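Local coordinates for Blr6230 protein (Bradyrhizobium diazoefficiens USDA 110, PDB 5NGG) that probably hydrolyses the amide bond of beta-lactam antibiotics as a zinc-dependent metallo-beta-lactamase of subclass B3, at residues Y58-S63 with V197-S202. Residues are numbered along the deposited sequence; the frame is centred on the assembly and turned at random.
Sequences YVIKTS and VLFFCS. With ACT (acetate ion), chain F.
Phe199 drives the edge of its ring into one face of Tyr58, a T-shaped pair with centroids 5.1 Å apart and planes at 73°. Phe199 CE2 lies 3.7 Å from Tyr58 CD1, displaced from the middle of the tyrosine ring toward its rim. Both CB atoms point across the gap, and with CG anti to the carbonyl carbon (chi1 -48° for Tyr58, -62° for Phe199) the rings continue into it. At the far end of the phenylalanine ring, CZ meets Ile60 CD1 at 3.9 Å, the two side chains coming from opposite directions; a beta-branched aliphatic residue suits this buried strand position, its CG1-CD1 arm reaching across to the ring. The contact joins strand 58-62 to strand 193-199, one from each of the two sheets that face each other in the αβ/βα metallo-beta-lactamase fold. Leu169 and Met186 add to the apolar core around Phe199. Tyrosine suits its place because its ring serves the core while OH hydrogen-bonds to Gly240 O and Tyr246 OH. Beyond Ile60 the first strand runs out to solvent, with Lys61 and Ser63 exposed, whereas 200-202 turns off toward the zinc site, where Cys201 O hydrogen-bonds to ND1 of the zinc ligand His101 and Ser202 OG donates to acetate O at 2.7 Å.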
ATOM      1  N   TYR A  58       1.117  -7.249  -4.393  1.00  5.91           N
ATOM      2  CA  TYR A  58       2.212  -7.625  -5.276  1.00  6.12           C
ATOM      3  C   TYR A  58       3.009  -8.777  -4.685  1.00  6.22           C
ATOM      4  O   TYR A  58       3.152  -8.915  -3.479  1.00  6.99           O
ATOM      5  CB  TYR A  58       3.171  -6.457  -5.527  1.00  6.36           C
ATOM      6  CG  TYR A  58       2.495  -5.165  -5.885  1.00  6.20           C
ATOM      7  CD1 TYR A  58       2.006  -4.323  -4.894  1.00  6.41           C
ATOM      8  CD2 TYR A  58       2.341  -4.761  -7.210  1.00  6.41           C
ATOM      9  CE1 TYR A  58       1.363  -3.131  -5.204  1.00  6.60           C
ATOM     10  CE2 TYR A  58       1.725  -3.557  -7.528  1.00  6.17           C
ATOM     11  CZ  TYR A  58       1.238  -2.752  -6.519  1.00  6.41           C
ATOM     12  OH  TYR A  58       0.619  -1.563  -6.853  1.00  6.85           O
ATOM     13  N   VAL A  59       3.533  -9.608  -5.593  0.70  7.09           N
ATOM     14  CA  VAL A  59       4.607 -10.582  -5.305  0.70  7.46           C
ATOM     15  C   VAL A  59       5.898 -10.060  -5.917  0.70  7.18           C
ATOM     16  O   VAL A  59       5.933  -9.605  -7.075  0.70  7.19           O
ATOM     17  CB  VAL A  59       4.298 -11.980  -5.889  0.70  8.05           C
ATOM     18  CG1 VAL A  59       5.499 -12.922  -5.778  0.70  8.58           C
ATOM     19  CG2 VAL A  59       3.122 -12.596  -5.163  0.70  8.39           C
ATOM     20  N   ILE A  60       6.962 -10.109  -5.134  1.00  7.65           N
ATOM     21  CA  ILE A  60       8.290  -9.776  -5.621  1.00  8.13           C
ATOM     22  C   ILE A  60       9.094 -11.078  -5.585  1.00  8.90           C
ATOM     23  O   ILE A  60       9.259 -11.683  -4.526  1.00  9.33           O
ATOM     24  CB  ILE A  60       8.943  -8.677  -4.765  1.00  9.46           C
ATOM     25  CG1 ILE A  60       8.091  -7.395  -4.725  1.00  9.09           C
ATOM     26  CG2 ILE A  60      10.320  -8.367  -5.319  1.00 10.53           C
ATOM     27  CD1 ILE A  60       8.453  -6.454  -3.605  1.00 12.64           C
ATOM     28  N   LYS A  61       9.539 -11.529  -6.754  1.00  8.91           N
ATOM     29  CA  LYS A  61      10.252 -12.790  -6.855  1.00  9.83           C
ATOM     30  C   LYS A  61      11.739 -12.573  -6.615  1.00 10.60           C
ATOM     31  O   LYS A  61      12.371 -11.810  -7.338  1.00 12.73           O
ATOM     32  CB  LYS A  61      10.009 -13.396  -8.229  1.00 10.82           C
ATOM     33  CG  LYS A  61      10.602 -14.782  -8.404  1.00 13.99           C
ATOM     34  CD  LYS A  61      10.357 -15.323  -9.803  1.00 17.63           C
ATOM     35  CE  LYS A  61      10.787 -16.770  -9.951  1.00 21.74           C
ATOM     36  NZ  LYS A  61      10.457 -17.321 -11.298  0.80 24.39           N
ATOM     37  N   THR A  62      12.284 -13.256  -5.612  1.00 11.69           N
ATOM     38  CA  THR A  62      13.702 -13.178  -5.306  1.00 12.34           C
ATOM     39  C   THR A  62      14.341 -14.556  -5.479  1.00 12.84           C
ATOM     40  O   THR A  62      13.678 -15.592  -5.559  1.00 14.88           O
ATOM     41  CB  THR A  62      13.991 -12.661  -3.867  1.00 12.43           C
ATOM     42  OG1 THR A  62      13.993 -13.761  -2.948  1.00 12.75           O
ATOM     43  CG2 THR A  62      12.993 -11.569  -3.448  1.00 12.41           C
ATOM     44  N   SER A  63      15.664 -14.554  -5.447  1.00 13.73           N
ATOM     45  CA  SER A  63      16.434 -15.777  -5.508  1.00 15.63           C
ATOM     46  C   SER A  63      16.242 -16.675  -4.272  1.00 16.06           C
ATOM     47  O   SER A  63      16.682 -17.814  -4.303  1.00 18.05           O
ATOM     48  CB  SER A  63      17.917 -15.433  -5.648  1.00 16.36           C
ATOM     49  OG  SER A  63      18.316 -14.637  -4.550  1.00 17.34           O
ATOM     50  N   VAL A 197      11.632   1.960  -8.384  1.00  8.77           N
ATOM     51  CA  VAL A 197      10.207   1.733  -8.114  1.00  8.26           C
ATOM     52  C   VAL A 197       9.886   2.238  -6.710  1.00  8.30           C
ATOM     53  O   VAL A 197      10.666   1.983  -5.785  1.00  9.19           O
ATOM     54  CB  VAL A 197       9.887   0.231  -8.207  1.00  8.94           C
ATOM     55  CG1 VAL A 197       8.414  -0.040  -7.892  1.00  8.78           C
ATOM     56  CG2 VAL A 197      10.273  -0.350  -9.562  1.00 10.00           C
ATOM     57  N   LEU A 198       8.747   2.917  -6.554  1.00  7.98           N
ATOM     58  CA  LEU A 198       8.219   3.210  -5.223  1.00  7.93           C
ATOM     59  C   LEU A 198       6.866   2.581  -5.077  1.00  7.70           C
ATOM     60  O   LEU A 198       5.928   2.934  -5.795  1.00  8.19           O
ATOM     61  CB  LEU A 198       8.126   4.709  -4.951  1.00  9.01           C
ATOM     62  CG  LEU A 198       7.864   5.096  -3.490  1.00  8.73           C
ATOM     63  CD1 LEU A 198       9.086   4.821  -2.636  1.00  9.59           C
ATOM     64  CD2 LEU A 198       7.410   6.533  -3.368  1.00 10.46           C
ATOM     65  N   PHE A 199       6.726   1.699  -4.071  1.00  7.34           N
ATOM     66  CA  PHE A 199       5.408   1.287  -3.588  1.00  7.14           C
ATOM     67  C   PHE A 199       4.980   2.392  -2.605  1.00  7.38           C
ATOM     68  O   PHE A 199       5.308   2.354  -1.417  1.00  8.37           O
ATOM     69  CB  PHE A 199       5.491  -0.063  -2.888  1.00  7.91           C
ATOM     70  CG  PHE A 199       5.948  -1.197  -3.770  1.00  7.60           C
ATOM     71  CD1 PHE A 199       7.303  -1.517  -3.912  1.00  8.57           C
ATOM     72  CD2 PHE A 199       5.026  -1.998  -4.425  1.00  7.93           C
ATOM     73  CE1 PHE A 199       7.697  -2.598  -4.685  1.00  8.96           C
ATOM     74  CE2 PHE A 199       5.418  -3.054  -5.210  1.00  8.53           C
ATOM     75  CZ  PHE A 199       6.758  -3.346  -5.344  1.00  8.67           C
ATOM     76  N   PHE A 200       4.297   3.407  -3.134  1.00  8.21           N
ATOM     77  CA  PHE A 200       3.847   4.543  -2.339  1.00  8.81           C
ATOM     78  C   PHE A 200       2.755   4.048  -1.390  1.00  9.19           C
ATOM     79  O   PHE A 200       1.922   3.239  -1.768  1.00 13.02           O
ATOM     80  CB  PHE A 200       3.347   5.642  -3.280  1.00  9.85           C
ATOM     81  CG  PHE A 200       2.825   6.860  -2.560  1.00 10.61           C
ATOM     82  CD1 PHE A 200       3.667   7.610  -1.766  1.00 11.83           C
ATOM     83  CD2 PHE A 200       1.480   7.256  -2.677  1.00 11.61           C
ATOM     84  CE1 PHE A 200       3.212   8.736  -1.096  1.00 13.14           C
ATOM     85  CE2 PHE A 200       1.009   8.360  -1.979  1.00 13.08           C
ATOM     86  CZ  PHE A 200       1.872   9.110  -1.198  1.00 14.44           C
ATOM     87  N   CYS A 201       2.758   4.545  -0.157  1.00  8.76           N
ATOM     88  CA  CYS A 201       1.893   3.954   0.854  1.00  8.79           C
ATOM     89  C   CYS A 201       0.459   4.378   0.859  1.00  9.68           C
ATOM     90  O   CYS A 201      -0.325   3.696   1.514  1.00 12.37           O
ATOM     91  CB  CYS A 201       2.499   4.159   2.247  1.00 10.40           C
ATOM     92  SG  CYS A 201       2.321   5.803   2.911  1.00 11.38           S
ATOM     93  N   SER A 202       0.148   5.495   0.217  1.00 10.78           N
ATOM     94  CA  SER A 202      -1.164   6.224   0.210  1.00 10.55           C
ATOM     95  C   SER A 202      -1.006   7.579   0.852  1.00 10.08           C
ATOM     96  O   SER A 202      -0.436   7.670   1.936  1.00 12.57           O
ATOM     97  CB  SER A 202      -2.337   5.567   0.939  1.00 12.15           C
ATOM     98  OG  SER A 202      -3.426   6.483   0.896  1.00 14.82           O
TER
HETATM   99  C   ACT F 304      -6.313   4.397   0.699  1.00 11.87           C
HETATM  100  O   ACT F 304      -5.804   5.438   0.257  1.00 13.56           O
HETATM  101  OXT ACT F 304      -5.603   3.414   1.037  1.00  8.98           O
HETATM  102  CH3 ACT F 304      -7.808   4.357   0.790  1.00 16.36           C